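FMN reductase [NAD(P)H] (PDB 1ZCH) catalyses the transfer of electrons between NADH or NADPH and FMN, and also reduces nitroaromatic compounds, quinones, chromates and azo dyes, working as a homodimeric flavoprotein. Local coordinates at residues 49-54 with 58-63; 144-149 with 155-160. All blocks are in the same frame, centred on the assembly; numbering follows the deposited sequence.

Both interactions pack a helix onto the same antiparallel sheet of the nitroreductase fold, and their centres lie about 11 Å apart. Interaction 1 joins strand 46-51, outermost within its own chain, where the sheet continues into the second subunit, to the helix that follows it, 54-63; interaction 2 joins helix 142-148 to the inner strand 155-164. The two helices lie against each other, with Leu63 CD2 3.6 Å from Glu144 CB. Interaction 1 combines a buried apolar pair with exposed lysines joined by a helical backbone bond. Interaction 2 is buried and purely apolar where its segments touch. Its strand also carries Ser159 of the FMN pocket, and both contacts reach the second subunit.

Interaction 1 of 2, residues 49-54 with 58-63; sequences ITVQDK and KKISEL
Val51 and Ile60 meet tip to tip where strand 46-51 of the nitroreductase sheet leads through a two-residue turn into helix 54-63, a strand-to-helix connection. Ile60 CD1 does the touching: it lies 3.8 Å from Val51 CG2 and 4.0 Å from CG1 of the same valine, so it sits against both branches of the fork. Val51 holds CG1 anti to its backbone N (chi1 178°) and CG2 beside that N, which turns both methyls to Ile60 CD1. The isoleucine has an extended reach, CG1 anti to the carbonyl carbon (chi1 -68°) and CD1 anti to CA (chi2 179°), carrying the methyl straight out from the helix. A short, branched valine suits the strand, while the longer isoleucine spans the gap; Phe76, Leu145 and Leu148 also pack on Ile60.

Toward the surface the chemistry changes. Asp53 is the N-cap, its OD2 accepting a bond from Arg56 N, an apt role for a short carboxylate at the start of a helix. Lys54 and Lys58 stand one turn apart with long, polar-ended chains suited to an exposed helix face. The amine of Lys54 is bound to the carbonyl oxygen of Asp71, whereas the fully extended Lys58 leads its amine away from the strand. The helical bond from Lys58 N to Lys54 O measures 2.9 Å, and Lys58 CB lies 3.4 Å from Lys54 O.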
loop_
_atom_site.group_PDB
_atom_site.type_symbol
_atom_site.label_atom_id
_atom_site.label_comp_id
_atom_site.label_asym_id
_atom_site.label_seq_id
_atom_site.Cartn_x
_atom_site.Cartn_y
_atom_site.Cartn_z
ATOM N N ILE A 49 5.685 11.373 -8.605
ATOM C CA ILE A 49 6.145 12.190 -9.720
ATOM C C ILE A 49 4.920 12.397 -10.611
ATOM O O ILE A 49 4.304 11.425 -11.050
ATOM C CB ILE A 49 7.233 11.475 -10.567
ATOM C CG1 ILE A 49 8.382 10.984 -9.680
ATOM C CG2 ILE A 49 7.757 12.436 -11.640
ATOM C CD1 ILE A 49 9.189 12.081 -9.027
ATOM N N THR A 50 4.555 13.652 -10.855
ATOM C CA THR A 50 3.414 13.952 -11.714
ATOM C C THR A 50 3.963 14.229 -13.101
ATOM O O THR A 50 4.797 15.121 -13.281
ATOM C CB THR A 50 2.641 15.199 -11.228
ATOM O OG1 THR A 50 2.096 14.947 -9.929
ATOM C CG2 THR A 50 1.496 15.530 -12.191
ATOM N N VAL A 51 3.508 13.450 -14.077
ATOM C CA VAL A 51 3.962 13.610 -15.451
ATOM C C VAL A 51 2.788 14.002 -16.336
ATOM O O VAL A 51 1.801 13.272 -16.434
ATOM C CB VAL A 51 4.579 12.298 -15.993
ATOM C CG1 VAL A 51 4.996 12.480 -17.446
ATOM C CG2 VAL A 51 5.777 11.890 -15.145
ATOM N N GLN A 52 2.890 15.164 -16.973
ATOM C CA GLN A 52 1.830 15.624 -17.858
ATOM C C GLN A 52 2.392 15.969 -19.236
ATOM O O GLN A 52 1.638 16.221 -20.175
ATOM C CB GLN A 52 1.116 16.833 -17.253
ATOM C CG GLN A 52 0.571 16.572 -15.856
ATOM C CD GLN A 52 -0.208 17.744 -15.297
ATOM O OE1 GLN A 52 -1.377 17.941 -15.628
ATOM N NE2 GLN A 52 0.440 18.536 -14.454
ATOM N N ASP A 53 3.716 15.971 -19.354
ATOM C CA ASP A 53 4.364 16.257 -20.632
ATOM C C ASP A 53 4.036 15.114 -21.584
ATOM O O ASP A 53 4.330 13.953 -21.294
ATOM C CB ASP A 53 5.881 16.346 -20.466
ATOM C CG ASP A 53 6.592 16.609 -21.779
ATOM O OD1 ASP A 53 6.512 17.750 -22.278
ATOM O OD2 ASP A 53 7.221 15.676 -22.319
ATOM N N LYS A 54 3.439 15.447 -22.725
ATOM C CA LYS A 54 3.050 14.446 -23.710
ATOM C C LYS A 54 4.175 13.497 -24.125
ATOM O O LYS A 54 3.999 12.275 -24.110
ATOM C CB LYS A 54 2.479 15.135 -24.953
ATOM C CG LYS A 54 1.778 14.191 -25.913
ATOM C CD LYS A 54 0.504 13.632 -25.296
ATOM C CE LYS A 54 -0.183 12.643 -26.228
ATOM N NZ LYS A 54 -1.491 12.186 -25.681
ATOM N N LYS A 58 4.519 9.563 -23.105
ATOM C CA LYS A 58 4.498 8.580 -24.181
ATOM C C LYS A 58 5.637 7.583 -23.970
ATOM O O LYS A 58 5.462 6.377 -24.149
ATOM C CB LYS A 58 4.646 9.279 -25.539
ATOM C CG LYS A 58 4.584 8.355 -26.744
ATOM C CD LYS A 58 4.720 9.146 -28.047
ATOM C CE LYS A 58 4.677 8.238 -29.272
ATOM N NZ LYS A 58 4.884 8.995 -30.546
ATOM N N LYS A 59 6.802 8.088 -23.574
ATOM C CA LYS A 59 7.952 7.223 -23.335
ATOM C C LYS A 59 7.651 6.270 -22.181
ATOM O O LYS A 59 8.006 5.094 -22.226
ATOM C CB LYS A 59 9.186 8.061 -22.993
ATOM C CG LYS A 59 9.631 9.012 -24.092
ATOM C CD LYS A 59 10.825 9.839 -23.642
ATOM C CE LYS A 59 11.274 10.800 -24.726
ATOM N NZ LYS A 59 11.679 10.079 -25.962
ATOM N N ILE A 60 7.002 6.787 -21.143
ATOM C CA ILE A 60 6.648 5.966 -19.990
ATOM C C ILE A 60 5.733 4.833 -20.440
ATOM O O ILE A 60 5.904 3.680 -20.035
ATOM C CB ILE A 60 5.925 6.803 -18.907
ATOM C CG1 ILE A 60 6.902 7.807 -18.289
ATOM C CG2 ILE A 60 5.345 5.885 -17.838
ATOM C CD1 ILE A 60 6.286 8.711 -17.228
ATOM N N SER A 61 4.761 5.170 -21.280
ATOM C CA SER A 61 3.816 4.185 -21.791
ATOM C C SER A 61 4.538 3.044 -22.505
ATOM O O SER A 61 4.187 1.872 -22.342
ATOM C CB SER A 61 2.839 4.855 -22.755
ATOM O OG SER A 61 1.945 3.905 -23.303
ATOM N N GLU A 62 5.546 3.394 -23.298
ATOM C CA GLU A 62 6.312 2.401 -24.042
ATOM C C GLU A 62 7.103 1.500 -23.100
ATOM O O GLU A 62 7.192 0.291 -23.309
ATOM C CB GLU A 62 7.260 3.099 -25.023
ATOM C CG GLU A 62 6.561 4.119 -25.915
ATOM C CD GLU A 62 7.463 4.685 -26.994
ATOM O OE1 GLU A 62 8.587 5.130 -26.669
ATOM O OE2 GLU A 62 7.039 4.694 -28.172
ATOM N N LEU A 63 7.674 2.094 -22.060
ATOM C CA LEU A 63 8.450 1.340 -21.084
ATOM C C LEU A 63 7.539 0.431 -20.254
ATOM O O LEU A 63 7.990 -0.573 -19.698
ATOM C CB LEU A 63 9.205 2.301 -20.163
ATOM C CG LEU A 63 10.312 3.145 -20.811
ATOM C CD1 LEU A 63 10.880 4.130 -19.800
ATOM C CD2 LEU A 63 11.408 2.229 -21.330
#

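Interaction 2 of 2, residues 144-149 with 155-160; sequences ELIELL and VFPLSG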
loop_
_atom_site.group_PDB
_atom_site.type_symbol
_atom_site.label_atom_id
_atom_site.label_comp_id
_atom_site.label_asym_id
_atom_site.label_seq_id
_atom_site.Cartn_x
_atom_site.Cartn_y
_atom_site.Cartn_z
ATOM N N GLU A 144 15.483 2.197 -17.230
ATOM C CA GLU A 144 15.163 3.244 -18.200
ATOM C C GLU A 144 14.294 4.320 -17.556
ATOM O O GLU A 144 14.494 5.516 -17.780
ATOM C CB GLU A 144 14.400 2.667 -19.399
ATOM C CG GLU A 144 15.176 1.709 -20.296
ATOM C CD GLU A 144 15.538 0.404 -19.612
ATOM O OE1 GLU A 144 14.811 -0.015 -18.683
ATOM O OE2 GLU A 144 16.548 -0.213 -20.020
ATOM N N LEU A 145 13.315 3.883 -16.768
ATOM C CA LEU A 145 12.398 4.801 -16.105
ATOM C C LEU A 145 13.143 5.629 -15.063
ATOM O O LEU A 145 12.908 6.829 -14.926
ATOM C CB LEU A 145 11.260 4.018 -15.441
ATOM C CG LEU A 145 10.118 4.835 -14.828
ATOM C CD1 LEU A 145 9.432 5.670 -15.907
ATOM C CD2 LEU A 145 9.116 3.891 -14.175
ATOM N N ILE A 146 14.041 4.976 -14.335
ATOM C CA ILE A 146 14.842 5.636 -13.309
ATOM C C ILE A 146 15.668 6.757 -13.940
ATOM O O ILE A 146 15.756 7.861 -13.400
ATOM C CB ILE A 146 15.780 4.617 -12.620
ATOM C CG1 ILE A 146 14.975 3.768 -11.630
ATOM C CG2 ILE A 146 16.934 5.329 -11.934
ATOM C CD1 ILE A 146 15.705 2.544 -11.127
ATOM N N GLU A 147 16.260 6.469 -15.095
ATOM C CA GLU A 147 17.077 7.448 -15.804
ATOM C C GLU A 147 16.230 8.576 -16.380
ATOM O O GLU A 147 16.598 9.748 -16.295
ATOM C CB GLU A 147 17.859 6.766 -16.928
ATOM C CG GLU A 147 18.823 5.717 -16.416
ATOM C CD GLU A 147 19.828 6.297 -15.439
ATOM O OE1 GLU A 147 20.252 5.574 -14.513
ATOM O OE2 GLU A 147 20.199 7.478 -15.603
ATOM N N LEU A 148 15.091 8.215 -16.962
ATOM C CA LEU A 148 14.198 9.192 -17.568
ATOM C C LEU A 148 13.683 10.229 -16.576
ATOM O O LEU A 148 13.642 11.423 -16.875
ATOM C CB LEU A 148 13.004 8.481 -18.215
ATOM C CG LEU A 148 11.949 9.370 -18.882
ATOM C CD1 LEU A 148 12.557 10.092 -20.082
ATOM C CD2 LEU A 148 10.770 8.516 -19.321
ATOM N N LEU A 149 13.296 9.772 -15.392
ATOM C CA LEU A 149 12.747 10.662 -14.378
ATOM C C LEU A 149 13.758 11.130 -13.336
ATOM O O LEU A 149 13.396 11.793 -12.361
ATOM C CB LEU A 149 11.558 9.980 -13.699
ATOM C CG LEU A 149 10.463 9.559 -14.688
ATOM C CD1 LEU A 149 9.282 8.949 -13.940
ATOM C CD2 LEU A 149 10.015 10.772 -15.497
ATOM N N VAL A 155 15.689 5.406 -4.269
ATOM C CA VAL A 155 14.348 5.646 -4.787
ATOM C C VAL A 155 14.092 4.607 -5.877
ATOM O O VAL A 155 14.942 4.386 -6.741
ATOM C CB VAL A 155 14.219 7.057 -5.416
ATOM C CG1 VAL A 155 12.815 7.243 -6.014
ATOM C CG2 VAL A 155 14.496 8.125 -4.367
ATOM N N PHE A 156 12.942 3.945 -5.822
ATOM C CA PHE A 156 12.610 2.972 -6.858
ATOM C C PHE A 156 11.121 2.984 -7.181
ATOM O O PHE A 156 10.274 3.148 -6.297
ATOM C CB PHE A 156 13.107 1.560 -6.485
ATOM C CG PHE A 156 12.429 0.942 -5.295
ATOM C CD1 PHE A 156 11.214 0.279 -5.434
ATOM C CD2 PHE A 156 13.038 0.966 -4.043
ATOM C CE1 PHE A 156 10.618 -0.359 -4.341
ATOM C CE2 PHE A 156 12.453 0.334 -2.944
ATOM C CZ PHE A 156 11.240 -0.332 -3.094
ATOM N N PRO A 157 10.785 2.839 -8.470
ATOM C CA PRO A 157 9.389 2.845 -8.913
ATOM C C PRO A 157 8.616 1.618 -8.465
ATOM O O PRO A 157 9.117 0.495 -8.524
ATOM C CB PRO A 157 9.519 2.926 -10.428
ATOM C CG PRO A 157 10.737 2.083 -10.681
ATOM C CD PRO A 157 11.692 2.567 -9.602
ATOM N N LEU A 158 7.390 1.837 -8.005
ATOM C CA LEU A 158 6.543 0.733 -7.575
ATOM C C LEU A 158 5.307 0.623 -8.456
ATOM O O LEU A 158 4.993 -0.453 -8.962
ATOM C CB LEU A 158 6.146 0.911 -6.109
ATOM C CG LEU A 158 7.290 0.526 -5.167
ATOM C CD1 LEU A 158 7.011 1.000 -3.758
ATOM C CD2 LEU A 158 7.467 -0.990 -5.212
ATOM N N SER A 159 4.613 1.735 -8.660
ATOM C CA SER A 159 3.418 1.705 -9.492
ATOM C C SER A 159 3.015 3.073 -10.004
ATOM O O SER A 159 3.174 4.082 -9.320
ATOM C CB SER A 159 2.244 1.107 -8.710
ATOM O OG SER A 159 1.063 1.047 -9.502
ATOM N N GLY A 160 2.499 3.099 -11.225
ATOM C CA GLY A 160 2.032 4.349 -11.775
ATOM C C GLY A 160 0.544 4.397 -11.504
ATOM O O GLY A 160 -0.045 3.422 -11.023
#
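Pro157 is the strand's point of contact with Leu145 and Ile146, where helix 142-148 packs on strand 155-164 of the antiparallel nitroreductase sheet. All three residues are buried, and two successive helix residues touch different atoms of one ring. Leu145 CD2 comes within 3.9 Å of Pro157 CB, the two side chains running antiparallel alongside each other. Ile146 instead lies roughly perpendicular to the proline, its CG1 4.0 Å from Pro157 CD. With CG1 anti to its carbonyl carbon (chi1 -77°), Ile146 bends this branch toward the strand although its CB sets off in another direction. A compact apolar ring suits this place, offering carbon to both partners, and Leu151 from the intervening loop packs on both Ile146 and Pro157.

The side of the helix turned from the strand is more open to solvent. Glu144 and Glu147 are exposed, carboxylates well suited to solvent, and neither touches the strand. Leu148, partly exposed, packs on Lys59 of helix 54-63.

Farther along the strand, Leu158 and Ser159 both face Phe79 in a classic beta bulge. Leu158 packs on Ala114 of helix 104-127, while Ser159, one of the residues lining the pocket, touches the bound FMN. Its hydroxyl donates to a lone pair of the next residue's carbonyl, in the carbonyl plane, with Ser159 OG 3.0 Å from Gly160 O.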